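Local coordinates for protein peroxidase (Cellulomonas bogoriensis 69B4 = DSM 16987, PDB 6QZO) that binds heme b and probably uses it to reduce hydrogen peroxide while oxidising other substrates, as other DyP-type peroxidases do, at residues A253-T266 / R284-A296. Sequence-based numbering, arbitrary orientation.
With HEM (protoporphyrin IX containing Fe), chain I.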
loop_
_atom_site.group_PDB
_atom_site.type_symbol
_atom_site.label_atom_id
_atom_site.label_comp_id
_atom_site.label_asym_id
_atom_site.label_seq_id
_atom_site.Cartn_x
_atom_site.Cartn_y
_atom_site.Cartn_z
ATOM N N ALA A 253 28.374 -9.143 -6.008
ATOM C CA ALA A 253 28.840 -10.289 -6.820
ATOM C C ALA A 253 27.622 -11.078 -7.332
ATOM O O ALA A 253 27.679 -11.548 -8.486
ATOM C CB ALA A 253 29.787 -11.156 -6.036
ATOM N N THR A 254 26.570 -11.191 -6.502
ATOM C CA THR A 254 25.336 -11.974 -6.771
ATOM C C THR A 254 24.655 -11.441 -8.039
ATOM O O THR A 254 24.209 -12.251 -8.856
ATOM C CB THR A 254 24.384 -11.959 -5.567
ATOM O OG1 THR A 254 24.957 -12.719 -4.506
ATOM C CG2 THR A 254 23.027 -12.570 -5.873
ATOM N N ILE A 255 24.615 -10.119 -8.191
ATOM C CA ILE A 255 23.933 -9.410 -9.310
ATOM C C ILE A 255 24.917 -9.154 -10.454
ATOM O O ILE A 255 24.503 -9.313 -11.609
ATOM C CB ILE A 255 23.301 -8.103 -8.798
ATOM C CG1 ILE A 255 22.207 -8.383 -7.765
ATOM C CG2 ILE A 255 22.789 -7.243 -9.956
ATOM C CD1 ILE A 255 21.055 -9.211 -8.271
ATOM N N GLY A 256 26.141 -8.734 -10.124
ATOM C CA GLY A 256 27.172 -8.260 -11.066
ATOM C C GLY A 256 27.194 -6.741 -11.179
ATOM O O GLY A 256 27.875 -6.246 -12.085
ATOM N N ARG A 257 26.485 -6.023 -10.293
ATOM C CA ARG A 257 26.453 -4.534 -10.254
ATOM C C ARG A 257 26.522 -4.032 -8.802
ATOM O O ARG A 257 26.094 -4.766 -7.885
ATOM C CB ARG A 257 25.192 -3.997 -10.946
ATOM C CG ARG A 257 24.965 -4.551 -12.345
ATOM C CD ARG A 257 23.715 -4.011 -13.005
ATOM N NE ARG A 257 24.127 -2.795 -13.673
ATOM C CZ ARG A 257 24.118 -2.555 -14.975
ATOM N NH1 ARG A 257 23.641 -3.432 -15.842
ATOM N NH2 ARG A 257 24.581 -1.388 -15.391
ATOM N N THR A 258 27.013 -2.809 -8.595
ATOM C CA THR A 258 27.226 -2.213 -7.246
ATOM C C THR A 258 25.894 -1.695 -6.714
ATOM O O THR A 258 25.004 -1.391 -7.540
ATOM C CB THR A 258 28.279 -1.100 -7.251
ATOM O OG1 THR A 258 27.743 -0.020 -8.011
ATOM C CG2 THR A 258 29.605 -1.548 -7.826
ATOM N N LEU A 259 25.754 -1.603 -5.394
ATOM C CA LEU A 259 24.479 -1.176 -4.758
ATOM C C LEU A 259 24.396 0.347 -4.753
ATOM O O LEU A 259 23.291 0.877 -4.991
ATOM C CB LEU A 259 24.387 -1.791 -3.361
ATOM C CG LEU A 259 24.079 -3.287 -3.390
ATOM C CD1 LEU A 259 24.485 -3.963 -2.087
ATOM C CD2 LEU A 259 22.600 -3.513 -3.695
ATOM N N ARG A 260 25.526 1.026 -4.563
ATOM C CA ARG A 260 25.548 2.502 -4.441
ATOM C C ARG A 260 25.151 3.099 -5.793
ATOM O O ARG A 260 24.066 3.689 -5.856
ATOM C CB ARG A 260 26.909 3.002 -3.950
ATOM C CG ARG A 260 26.908 4.472 -3.547
ATOM C CD ARG A 260 28.267 4.956 -3.061
ATOM N NE ARG A 260 29.136 5.692 -3.998
ATOM C CZ ARG A 260 30.050 5.143 -4.804
ATOM N NH1 ARG A 260 30.204 3.828 -4.853
ATOM N NH2 ARG A 260 30.793 5.919 -5.579
ATOM N N THR A 261 25.973 2.922 -6.835
ATOM C CA THR A 261 25.823 3.618 -8.140
ATOM C C THR A 261 24.917 2.803 -9.076
ATOM O O THR A 261 24.222 3.426 -9.910
ATOM C CB THR A 261 27.181 3.881 -8.792
ATOM O OG1 THR A 261 27.807 2.613 -8.980
ATOM C CG2 THR A 261 28.106 4.742 -7.952
ATOM N N GLY A 262 24.905 1.474 -8.935
ATOM C CA GLY A 262 24.202 0.548 -9.849
ATOM C C GLY A 262 25.049 0.219 -11.077
ATOM O O GLY A 262 24.499 -0.281 -12.060
ATOM N N ALA A 263 26.344 0.508 -11.015
ATOM C CA ALA A 263 27.330 0.274 -12.089
ATOM C C ALA A 263 27.696 -1.203 -12.108
ATOM O O ALA A 263 27.650 -1.862 -11.075
ATOM C CB ALA A 263 28.562 1.120 -11.853
ATOM N N PRO A 264 28.109 -1.755 -13.266
ATOM C CA PRO A 264 28.668 -3.100 -13.297
ATOM C C PRO A 264 29.969 -3.111 -12.473
ATOM O O PRO A 264 30.584 -2.072 -12.329
ATOM C CB PRO A 264 28.901 -3.417 -14.791
ATOM C CG PRO A 264 28.809 -2.084 -15.504
ATOM C CD PRO A 264 28.091 -1.110 -14.583
ATOM N N LEU A 265 30.359 -4.275 -11.955
ATOM C CA LEU A 265 31.614 -4.422 -11.169
ATOM C C LEU A 265 32.810 -3.912 -11.992
ATOM O O LEU A 265 33.813 -3.518 -11.378
ATOM C CB LEU A 265 31.781 -5.889 -10.755
ATOM C CG LEU A 265 30.656 -6.471 -9.902
ATOM C CD1 LEU A 265 31.070 -7.761 -9.232
ATOM C CD2 LEU A 265 30.188 -5.471 -8.858
ATOM N N THR A 266 32.684 -3.895 -13.325
ATOM C CA THR A 266 33.764 -3.558 -14.293
ATOM C C THR A 266 33.741 -2.072 -14.682
ATOM O O THR A 266 34.695 -1.639 -15.333
ATOM C CB THR A 266 33.661 -4.453 -15.526
ATOM O OG1 THR A 266 32.373 -4.261 -16.104
ATOM C CG2 THR A 266 33.853 -5.917 -15.204
ATOM N N ARG A 284 40.170 -14.918 -12.514
ATOM C CA ARG A 284 38.728 -15.167 -12.248
ATOM C C ARG A 284 37.909 -14.085 -12.947
ATOM O O ARG A 284 38.321 -12.928 -12.991
ATOM C CB ARG A 284 38.415 -15.163 -10.743
ATOM C CG ARG A 284 39.262 -16.084 -9.879
ATOM C CD ARG A 284 38.786 -17.525 -10.013
ATOM N NE ARG A 284 39.209 -18.410 -8.923
ATOM C CZ ARG A 284 39.931 -19.550 -9.050
ATOM N NH1 ARG A 284 40.349 -19.956 -10.239
ATOM N NH2 ARG A 284 40.239 -20.258 -7.978
ATOM N N PRO A 285 36.731 -14.411 -13.523
ATOM C CA PRO A 285 35.854 -13.385 -14.098
ATOM C C PRO A 285 35.442 -12.339 -13.051
ATOM O O PRO A 285 35.060 -12.750 -11.964
ATOM C CB PRO A 285 34.617 -14.165 -14.569
ATOM C CG PRO A 285 35.116 -15.596 -14.725
ATOM C CD PRO A 285 36.201 -15.777 -13.679
ATOM N N VAL A 286 35.511 -11.042 -13.389
ATOM C CA VAL A 286 35.170 -9.934 -12.445
ATOM C C VAL A 286 33.676 -10.026 -12.128
ATOM O O VAL A 286 33.323 -9.934 -10.956
ATOM C CB VAL A 286 35.535 -8.544 -12.999
ATOM C CG1 VAL A 286 35.057 -7.430 -12.084
ATOM C CG2 VAL A 286 37.024 -8.400 -13.228
ATOM N N ILE A 287 32.845 -10.190 -13.160
ATOM C CA ILE A 287 31.405 -10.539 -13.010
ATOM C C ILE A 287 31.318 -12.061 -12.995
ATOM O O ILE A 287 31.841 -12.696 -13.952
ATOM C CB ILE A 287 30.556 -9.908 -14.129
ATOM C CG1 ILE A 287 30.617 -8.374 -14.062
ATOM C CG2 ILE A 287 29.122 -10.418 -14.063
ATOM C CD1 ILE A 287 30.298 -7.688 -15.344
ATOM N N ASP A 288 30.739 -12.622 -11.928
ATOM C CA ASP A 288 30.718 -14.088 -11.684
ATOM C C ASP A 288 30.052 -14.789 -12.878
ATOM O O ASP A 288 29.163 -14.174 -13.521
ATOM C CB ASP A 288 30.002 -14.395 -10.369
ATOM C CG ASP A 288 30.321 -15.764 -9.802
ATOM O OD1 ASP A 288 29.694 -16.736 -10.255
ATOM O OD2 ASP A 288 31.220 -15.851 -8.933
ATOM N N LEU A 289 30.445 -16.035 -13.144
ATOM C CA LEU A 289 29.869 -16.882 -14.228
ATOM C C LEU A 289 28.373 -17.094 -13.972
ATOM O O LEU A 289 27.647 -17.334 -14.946
ATOM C CB LEU A 289 30.605 -18.230 -14.303
ATOM C CG LEU A 289 31.961 -18.236 -15.007
ATOM C CD1 LEU A 289 32.537 -19.650 -15.067
ATOM C CD2 LEU A 289 31.881 -17.662 -16.419
ATOM N N GLU A 290 27.927 -16.986 -12.716
ATOM C CA GLU A 290 26.531 -17.264 -12.280
ATOM C C GLU A 290 25.873 -15.993 -11.731
ATOM O O GLU A 290 24.814 -16.098 -11.108
ATOM C CB GLU A 290 26.564 -18.397 -11.256
ATOM C CG GLU A 290 26.886 -19.735 -11.905
ATOM C CD GLU A 290 26.920 -20.924 -10.972
ATOM O OE1 GLU A 290 26.962 -20.706 -9.732
ATOM O OE2 GLU A 290 26.853 -22.048 -11.491
ATOM N N ALA A 291 26.473 -14.834 -11.980
ATOM C CA ALA A 291 25.936 -13.496 -11.624
ATOM C C ALA A 291 24.638 -13.270 -12.406
ATOM O O ALA A 291 24.592 -13.664 -13.588
ATOM C CB ALA A 291 26.940 -12.420 -11.927
ATOM N N HIS A 292 23.650 -12.639 -11.774
ATOM C CA HIS A 292 22.279 -12.472 -12.315
ATOM C C HIS A 292 22.345 -11.885 -13.730
ATOM O O HIS A 292 21.648 -12.393 -14.610
ATOM C CB HIS A 292 21.421 -11.622 -11.359
ATOM C CG HIS A 292 19.989 -11.485 -11.771
ATOM N ND1 HIS A 292 19.146 -12.569 -11.890
ATOM C CD2 HIS A 292 19.247 -10.390 -12.079
ATOM C CE1 HIS A 292 17.947 -12.152 -12.266
ATOM N NE2 HIS A 292 17.975 -10.805 -12.385
ATOM N N ILE A 293 23.126 -10.829 -13.934
ATOM C CA ILE A 293 23.046 -10.035 -15.194
ATOM C C ILE A 293 23.821 -10.763 -16.297
ATOM O O ILE A 293 23.595 -10.449 -17.478
ATOM C CB ILE A 293 23.533 -8.586 -14.997
ATOM C CG1 ILE A 293 25.045 -8.499 -14.767
ATOM C CG2 ILE A 293 22.737 -7.914 -13.895
ATOM C CD1 ILE A 293 25.598 -7.116 -14.944
ATOM N N ARG A 294 24.714 -11.679 -15.937
ATOM C CA ARG A 294 25.394 -12.536 -16.939
ATOM C C ARG A 294 24.385 -13.580 -17.426
ATOM O O ARG A 294 24.255 -13.742 -18.635
ATOM C CB ARG A 294 26.648 -13.185 -16.347
ATOM C CG ARG A 294 27.405 -14.059 -17.332
ATOM C CD ARG A 294 28.536 -14.801 -16.658
ATOM N NE ARG A 294 29.651 -13.921 -16.361
ATOM C CZ ARG A 294 30.579 -13.538 -17.238
ATOM N NH1 ARG A 294 30.518 -13.945 -18.500
ATOM N NH2 ARG A 294 31.564 -12.735 -16.852
ATOM N N ARG A 295 23.694 -14.239 -16.502
ATOM C CA ARG A 295 22.783 -15.372 -16.802
ATOM C C ARG A 295 21.488 -14.856 -17.452
ATOM O O ARG A 295 20.872 -15.633 -18.196
ATOM C CB ARG A 295 22.501 -16.168 -15.523
ATOM C CG ARG A 295 23.732 -16.820 -14.926
ATOM C CD ARG A 295 24.304 -17.899 -15.818
ATOM N NE ARG A 295 23.373 -19.011 -15.963
ATOM C CZ ARG A 295 23.504 -20.001 -16.839
ATOM N NH1 ARG A 295 24.529 -20.022 -17.679
ATOM N NH2 ARG A 295 22.590 -20.944 -16.893
ATOM N N ALA A 296 21.100 -13.607 -17.178
ATOM C CA ALA A 296 19.815 -13.008 -17.611
ATOM C C ALA A 296 19.980 -12.281 -18.948
ATOM O O ALA A 296 18.953 -12.062 -19.631
ATOM C CB ALA A 296 19.303 -12.079 -16.547
HETATM C CHA HEM I . 18.543 -7.368 -14.280
HETATM C CHB HEM I . 17.018 -7.918 -9.749
HETATM C CHC HEM I . 14.275 -11.645 -11.138
HETATM C CHD HEM I . 15.482 -10.833 -15.734
HETATM C C1A HEM I . 18.381 -7.227 -12.929
HETATM C C2A HEM I . 19.141 -6.337 -12.115
HETATM C C3A HEM I . 18.716 -6.509 -10.838
HETATM C C4A HEM I . 17.682 -7.469 -10.866
HETATM C CMA HEM I . 19.223 -5.802 -9.595
HETATM C CAA HEM I . 20.262 -5.417 -12.566
HETATM C CBA HEM I . 19.786 -4.028 -12.990
HETATM C CGA HEM I . 19.073 -4.126 -14.299
HETATM O O1A HEM I . 17.820 -4.275 -14.263
HETATM O O2A HEM I . 19.726 -4.075 -15.379
HETATM C C1B HEM I . 16.141 -8.997 -9.762
HETATM C C2B HEM I . 15.522 -9.473 -8.576
HETATM C C3B HEM I . 14.741 -10.539 -8.953
HETATM C C4B HEM I . 14.933 -10.671 -10.403
HETATM C CMB HEM I . 15.689 -8.889 -7.176
HETATM C CAB HEM I . 13.811 -11.378 -8.172
HETATM C CBB HEM I . 13.396 -11.078 -6.941
HETATM C C1C HEM I . 14.344 -11.754 -12.507
HETATM C C2C HEM I . 13.662 -12.719 -13.247
HETATM C C3C HEM I . 13.982 -12.529 -14.571
HETATM C C4C HEM I . 14.889 -11.398 -14.626
HETATM C CMC HEM I . 12.742 -13.805 -12.760
HETATM C CAC HEM I . 13.344 -13.458 -15.540
HETATM C CBC HEM I . 13.502 -13.445 -16.835
HETATM C C1D HEM I . 16.438 -9.799 -15.685
HETATM C C2D HEM I . 17.071 -9.254 -16.900
HETATM C C3D HEM I . 17.936 -8.306 -16.497
HETATM C C4D HEM I . 17.810 -8.274 -15.030
HETATM C CMD HEM I . 16.877 -9.655 -18.353
HETATM C CAD HEM I . 18.841 -7.453 -17.395
HETATM C CBD HEM I . 20.202 -8.147 -17.614
HETATM C CGD HEM I . 21.172 -7.419 -18.538
HETATM O O1D HEM I . 21.047 -7.493 -19.779
HETATM O O2D HEM I . 22.145 -6.755 -18.080
HETATM N NA HEM I . 17.493 -7.909 -12.150
HETATM N NB HEM I . 15.773 -9.733 -10.812
HETATM N NC HEM I . 15.088 -10.965 -13.333
HETATM N ND HEM I . 16.919 -9.174 -14.601
HETATM FE FE HEM I . 16.433 -9.456 -12.795
#
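Two backbone hydrogen bonds join the segments: H292 N donates to T254 O (3.0 Å) and I293 N to I255 O (3.1 Å). The last carbonyls of one helix thus take up amides from the first turn of the next, where a helix has no acceptors of its own to offer them. G256 ends the first helix with positive phi, which suits glycine; a side chain there would also run into I287 and I293.

The joint carries the heme ligand. H292, the proximal histidine of this DyP-type peroxidase, holds its NE2 2.1 Å from the heme iron; CG anti to the backbone N (chi1 -176°) carries the ring off the start of the helix toward the metal. ND1 donates to D350, an Asp–His pairing that probably makes the imidazole more electron-rich.

Apolar branches fill the space beside the porphyrin. I255 CD1 lies alongside H292 CB, while its CG2 meets I293 CG2 at 4.0 Å and the heme methyl CMA at 3.9 Å. The I293 and R257 side chains cross at about a right angle, CD1 on CG at 3.7 Å. R257 CD lies against heme CAA, and the bend at chi3 (88°) then turns NE to G262 O (3.0 Å). Were R257 an alanine, G262 O would probably lose this donor and a gap would be likely to open against the heme propionate chain. Farther out, V286 CG1 packs on T266 CG2 (3.7 Å) and L265 CB.

Within 284-296, R294 NH2 and NE donate to I287 O and D288 O, and NH2 also bonds L276 O. Around the joint between helices 248-255 and 292-296, H292 touches L346 of helix 340-348, and R257 touches the loop holding T203.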